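Local coordinates for coiled-coil quantitatively-enriched protein 1 (Schizosaccharomyces pombe, PDB 7CUJ) that links telomeres to the meiotic centrosome as a molecular adaptor, is essential for normal telomere clusters in meiotic prophase, and is required for telomere length regulation and chromosome segregation, at residues T186-I191 with M195-S200; N62-P67 with L211-S216. All coordinates share one frame; numbering follows the deposited sequence.

Interaction 1: residues T186-I191 with M195-S200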
loop_
_atom_site.group_PDB
_atom_site.type_symbol
_atom_site.label_atom_id
_atom_site.label_comp_id
_atom_site.label_asym_id
_atom_site.label_seq_id
_atom_site.Cartn_x
_atom_site.Cartn_y
_atom_site.Cartn_z
ATOM N N THR A 186 -6.811 35.578 21.222
ATOM C CA THR A 186 -6.405 34.179 21.171
ATOM C C THR A 186 -6.111 33.746 19.734
ATOM O O THR A 186 -6.939 33.924 18.844
ATOM C CB THR A 186 -7.455 33.258 21.809
ATOM O OG1 THR A 186 -7.787 33.776 23.097
ATOM C CG2 THR A 186 -6.985 31.828 21.956
ATOM N N ILE A 187 -4.924 33.158 19.531
ATOM C CA ILE A 187 -4.513 32.626 18.240
ATOM C C ILE A 187 -4.262 31.126 18.379
ATOM O O ILE A 187 -3.537 30.686 19.270
ATOM C CB ILE A 187 -3.261 33.351 17.701
ATOM C CG1 ILE A 187 -3.439 34.870 17.665
ATOM C CG2 ILE A 187 -2.869 32.801 16.335
ATOM C CD1 ILE A 187 -2.138 35.639 17.680
ATOM N N PHE A 188 -4.861 30.351 17.471
ATOM C CA PHE A 188 -4.547 28.938 17.344
ATOM C C PHE A 188 -3.573 28.753 16.188
ATOM O O PHE A 188 -3.920 29.000 15.034
ATOM C CB PHE A 188 -5.824 28.115 17.182
ATOM C CG PHE A 188 -6.616 28.010 18.458
ATOM C CD1 PHE A 188 -6.394 26.967 19.345
ATOM C CD2 PHE A 188 -7.545 28.982 18.799
ATOM C CE1 PHE A 188 -7.106 26.882 20.531
ATOM C CE2 PHE A 188 -8.256 28.898 19.986
ATOM C CZ PHE A 188 -8.036 27.847 20.849
ATOM N N TYR A 189 -2.345 28.337 16.526
ATOM C CA TYR A 189 -1.319 28.105 15.523
ATOM C C TYR A 189 -1.774 27.000 14.570
ATOM O O TYR A 189 -1.477 27.048 13.379
ATOM C CB TYR A 189 0.034 27.798 16.171
ATOM C CG TYR A 189 1.146 27.537 15.185
ATOM C CD1 TYR A 189 1.941 28.573 14.716
ATOM C CD2 TYR A 189 1.397 26.259 14.706
ATOM C CE1 TYR A 189 2.960 28.345 13.803
ATOM C CE2 TYR A 189 2.413 26.013 13.795
ATOM C CZ TYR A 189 3.195 27.061 13.341
ATOM O OH TYR A 189 4.197 26.829 12.447
ATOM N N ASP A 190 -2.505 26.018 15.110
ATOM C CA ASP A 190 -2.892 24.832 14.362
ATOM C C ASP A 190 -4.249 24.326 14.846
ATOM O O ASP A 190 -4.654 24.597 15.977
ATOM C CB ASP A 190 -1.812 23.747 14.436
ATOM C CG ASP A 190 -1.512 23.291 15.853
ATOM O OD1 ASP A 190 -2.334 22.534 16.417
ATOM O OD2 ASP A 190 -0.469 23.713 16.390
ATOM N N ILE A 191 -4.925 23.573 13.969
ATOM C CA ILE A 191 -6.279 23.094 14.190
ATOM C C ILE A 191 -6.278 21.996 15.251
ATOM O O ILE A 191 -7.232 21.892 16.017
ATOM C CB ILE A 191 -6.928 22.651 12.862
ATOM C CG1 ILE A 191 -7.438 23.850 12.056
ATOM C CG2 ILE A 191 -8.022 21.612 13.076
ATOM C CD1 ILE A 191 -8.512 24.668 12.750
ATOM N N MET A 195 -8.906 21.734 18.129
ATOM C CA MET A 195 -9.662 20.529 18.438
ATOM C C MET A 195 -9.519 20.202 19.922
ATOM O O MET A 195 -10.513 19.974 20.609
ATOM C CB MET A 195 -9.156 19.327 17.630
ATOM C CG MET A 195 -9.323 19.448 16.124
ATOM S SD MET A 195 -11.046 19.383 15.580
ATOM C CE MET A 195 -11.438 21.131 15.512
ATOM N N SER A 196 -8.264 20.199 20.389
ATOM C CA SER A 196 -7.884 19.794 21.733
ATOM C C SER A 196 -8.439 20.761 22.777
ATOM O O SER A 196 -9.036 20.332 23.762
ATOM C CB SER A 196 -6.382 19.670 21.830
ATOM O OG SER A 196 -5.988 19.212 23.114
ATOM N N VAL A 197 -8.243 22.066 22.548
ATOM C CA VAL A 197 -8.546 23.091 23.536
ATOM C C VAL A 197 -10.058 23.292 23.655
ATOM O O VAL A 197 -10.564 23.511 24.753
ATOM C CB VAL A 197 -7.802 24.407 23.233
ATOM C CG1 VAL A 197 -8.320 25.571 24.063
ATOM C CG2 VAL A 197 -6.300 24.254 23.418
ATOM N N THR A 198 -10.770 23.210 22.522
ATOM C CA THR A 198 -12.210 23.422 22.473
ATOM C C THR A 198 -12.937 22.341 23.273
ATOM O O THR A 198 -13.918 22.632 23.953
ATOM C CB THR A 198 -12.713 23.512 21.024
ATOM O OG1 THR A 198 -12.132 24.675 20.434
ATOM C CG2 THR A 198 -14.220 23.595 20.908
ATOM N N SER A 199 -12.445 21.099 23.185
ATOM C CA SER A 199 -13.099 19.962 23.814
ATOM C C SER A 199 -12.853 19.941 25.324
ATOM O O SER A 199 -13.763 19.630 26.090
ATOM C CB SER A 199 -12.705 18.660 23.156
ATOM O OG SER A 199 -11.296 18.562 23.014
ATOM N N SER A 200 -11.625 20.279 25.740
ATOM C CA SER A 200 -11.228 20.213 27.139
ATOM C C SER A 200 -11.804 21.389 27.928
ATOM O O SER A 200 -12.498 21.186 28.923
ATOM C CB SER A 200 -9.727 20.127 27.283
ATOM O OG SER A 200 -9.107 21.349 26.905
#
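The phenyl ring of F188 presents its edge to V197, whose CB lies near the ring plane at 3.7 Å from F188 CE1. Both branches of the valine share in this meeting: CG1 reaches F188 CZ at 3.9 Å, while CG2 stays 4.0 Å from F188 CE1. With V197 CG1 anti to the backbone N (chi1 168°), the two methyls flank CB, CG1 turned to F188 CZ and CE1 and CG2 to CE1. Two further aromatic rings meet it, Y194 edge-to-face and F125 of the adjacent strand 121-126 with its plane at about 20°. The two segments belong to a beta-alpha-beta unit of the parallel sheet of the alpha/beta domain that this fragment of the longer protein forms: strand 184-188 ends at F188, and helix 191-200 turns back over the sheet toward strand 208-213. D190 is the N-cap of that helix, its OD1 accepting a hydrogen bond from A193 N and also hydrogen-bonded to S127 OG. M195 N donates to I191 O, four residues earlier, over 2.7 Å, an ordinary alpha-helical bond of the first turn, nearly straight at 173°. M195 CG also comes 3.2 Å from I191 O, while the side chains themselves meet at I191 CG2 and M195 CG, 4.0 Å apart. I221 of helix 217-223 touches both I191 and M195, and I191 also touches R210 and I212 on strand 208-213.

Interaction 2: residues N62-P67 with L211-S216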
loop_
_atom_site.group_PDB
_atom_site.type_symbol
_atom_site.label_atom_id
_atom_site.label_comp_id
_atom_site.label_asym_id
_atom_site.label_seq_id
_atom_site.Cartn_x
_atom_site.Cartn_y
_atom_site.Cartn_z
ATOM N N ASN A 62 1.104 17.378 11.304
ATOM C CA ASN A 62 2.493 17.729 11.562
ATOM C C ASN A 62 3.045 18.586 10.425
ATOM O O ASN A 62 3.685 19.605 10.680
ATOM C CB ASN A 62 3.373 16.501 11.818
ATOM C CG ASN A 62 3.015 15.760 13.089
ATOM O OD1 ASN A 62 2.316 16.288 13.954
ATOM N ND2 ASN A 62 3.485 14.527 13.206
ATOM N N ILE A 63 2.787 18.160 9.180
ATOM C CA ILE A 63 3.227 18.876 7.991
ATOM C C ILE A 63 2.645 20.289 8.010
ATOM O O ILE A 63 3.319 21.244 7.624
ATOM C CB ILE A 63 2.859 18.094 6.709
ATOM C CG1 ILE A 63 3.664 16.794 6.599
ATOM C CG2 ILE A 63 3.017 18.956 5.463
ATOM C CD1 ILE A 63 3.018 15.726 5.737
ATOM N N ALA A 64 1.399 20.406 8.487
ATOM C CA ALA A 64 0.677 21.667 8.521
ATOM C C ALA A 64 1.204 22.560 9.643
ATOM O O ALA A 64 1.085 23.780 9.567
ATOM C CB ALA A 64 -0.805 21.413 8.666
ATOM N N LYS A 65 1.773 21.949 10.689
ATOM C CA LYS A 65 2.393 22.711 11.764
ATOM C C LYS A 65 3.722 23.269 11.266
ATOM O O LYS A 65 3.880 24.484 11.159
ATOM C CB LYS A 65 2.576 21.857 13.020
ATOM C CG LYS A 65 1.301 21.578 13.800
ATOM C CD LYS A 65 1.508 20.615 14.949
ATOM C CE LYS A 65 0.366 19.628 15.082
ATOM N NZ LYS A 65 0.608 18.649 16.169
ATOM N N HIS A 66 4.658 22.369 10.945
ATOM C CA HIS A 66 5.918 22.756 10.331
ATOM C C HIS A 66 6.574 21.542 9.685
ATOM O O HIS A 66 6.681 20.493 10.316
ATOM C CB HIS A 66 6.857 23.389 11.366
ATOM C CG HIS A 66 7.833 24.340 10.763
ATOM N ND1 HIS A 66 7.697 25.705 10.892
ATOM C CD2 HIS A 66 8.940 24.139 10.015
ATOM C CE1 HIS A 66 8.689 26.305 10.266
ATOM N NE2 HIS A 66 9.463 25.365 9.716
ATOM N N PRO A 67 7.045 21.644 8.421
ATOM C CA PRO A 67 7.709 20.520 7.757
ATOM C C PRO A 67 8.985 20.046 8.452
ATOM O O PRO A 67 9.375 18.889 8.305
ATOM C CB PRO A 67 8.002 21.048 6.342
ATOM C CG PRO A 67 7.951 22.558 6.471
ATOM C CD PRO A 67 6.929 22.829 7.554
ATOM N N LEU A 211 -5.068 30.068 12.494
ATOM C CA LEU A 211 -4.153 29.923 11.376
ATOM C C LEU A 211 -4.428 28.564 10.733
ATOM O O LEU A 211 -4.196 27.523 11.348
ATOM C CB LEU A 211 -2.714 30.012 11.901
ATOM C CG LEU A 211 -2.123 31.412 12.105
ATOM C CD1 LEU A 211 -3.171 32.439 12.506
ATOM C CD2 LEU A 211 -0.986 31.381 13.112
ATOM N N ILE A 212 -4.958 28.598 9.504
ATOM C CA ILE A 212 -5.362 27.401 8.790
ATOM C C ILE A 212 -4.668 27.391 7.432
ATOM O O ILE A 212 -4.841 28.313 6.638
ATOM C CB ILE A 212 -6.898 27.332 8.659
ATOM C CG1 ILE A 212 -7.570 27.223 10.033
ATOM C CG2 ILE A 212 -7.307 26.187 7.743
ATOM C CD1 ILE A 212 -9.079 27.337 10.007
ATOM N N HIS A 213 -3.882 26.340 7.177
ATOM C CA HIS A 213 -3.191 26.208 5.905
ATOM C C HIS A 213 -4.177 25.824 4.805
ATOM O O HIS A 213 -4.955 24.884 4.965
ATOM C CB HIS A 213 -2.021 25.222 6.004
ATOM C CG HIS A 213 -0.711 25.884 6.264
ATOM N ND1 HIS A 213 0.071 25.566 7.354
ATOM C CD2 HIS A 213 -0.050 26.847 5.588
ATOM C CE1 HIS A 213 1.162 26.304 7.338
ATOM N NE2 HIS A 213 1.114 27.095 6.264
ATOM N N LEU A 214 -4.120 26.568 3.695
ATOM C CA LEU A 214 -4.984 26.338 2.549
ATOM C C LEU A 214 -4.627 24.996 1.912
ATOM O O LEU A 214 -3.474 24.760 1.547
ATOM C CB LEU A 214 -4.825 27.486 1.546
ATOM C CG LEU A 214 -5.456 28.824 1.938
ATOM C CD1 LEU A 214 -4.847 29.963 1.133
ATOM C CD2 LEU A 214 -6.962 28.798 1.735
ATOM N N GLY A 215 -5.639 24.124 1.812
ATOM C CA GLY A 215 -5.525 22.856 1.108
ATOM C C GLY A 215 -4.994 21.730 1.994
ATOM O O GLY A 215 -4.790 20.619 1.513
ATOM N N SER A 216 -4.783 22.031 3.282
ATOM C CA SER A 216 -4.273 21.065 4.243
ATOM C C SER A 216 -5.435 20.329 4.908
ATOM O O SER A 216 -6.593 20.585 4.584
ATOM C CB SER A 216 -3.387 21.741 5.262
ATOM O OG SER A 216 -4.154 22.532 6.159
#
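Helix 47-65 runs out beside the end of strand 208-213, the backbones coming nearest at A64 and H213, whose CA atoms are 6.5 Å apart. Past the helix H66 leaves helical geometry, and on the other segment a type II beta turn from H213 to S216 carries the chain away from the sheet. G215 takes a positive phi of 87° in this turn, a value that suits glycine. The H213 ring turns its ND1 edge to the last turn of helix 47-65, and A64 O sits near the ring plane 3.0 Å from H213 ND1. The hydrogen bond is weak, with an angle of only 133° at the hydrogen, and H213 CE1 is also close to A64 O at 3.4 Å. K103 NZ makes a further weak bond to A64 O. The strand belongs to the parallel sheet, and its C-terminal end leads through the turn into helix 217-223. S216 is the N-cap of that helix: a chi1 of 72° turns its OG back to donate to H213 O at 2.8 Å, and OG also accepts a hydrogen bond from E218 N, so one hydroxyl both closes the turn and caps the helix. The A64 methyl packs against the same serine, A64 CB and S216 CB 4.3 Å apart. Q22, S102 and K103 also touch the imidazole side chain, while E218 OE1 is hydrogen-bonded to H213 N.

How the interactions relate
From the N terminus, helix 47-65 supplies the first half of interaction 2, and the chain then passes through helix 102-112 and three strands of the sheet before reaching strand 184-188. There interaction 1 closes a short loop of its own within one beta-alpha-beta unit. Strand 208-213 follows, and its end closes the much longer loop back to residues 62-67, so the short loop lies wholly within the long one. The two sites touch directly: Y189 OH is probably hydrogen-bonded to K65 O at 2.7 Å, and F188 O to L211 N between neighbouring strands. Together they tie helices 47-65 and 191-200 to adjacent strands of the parallel sheet.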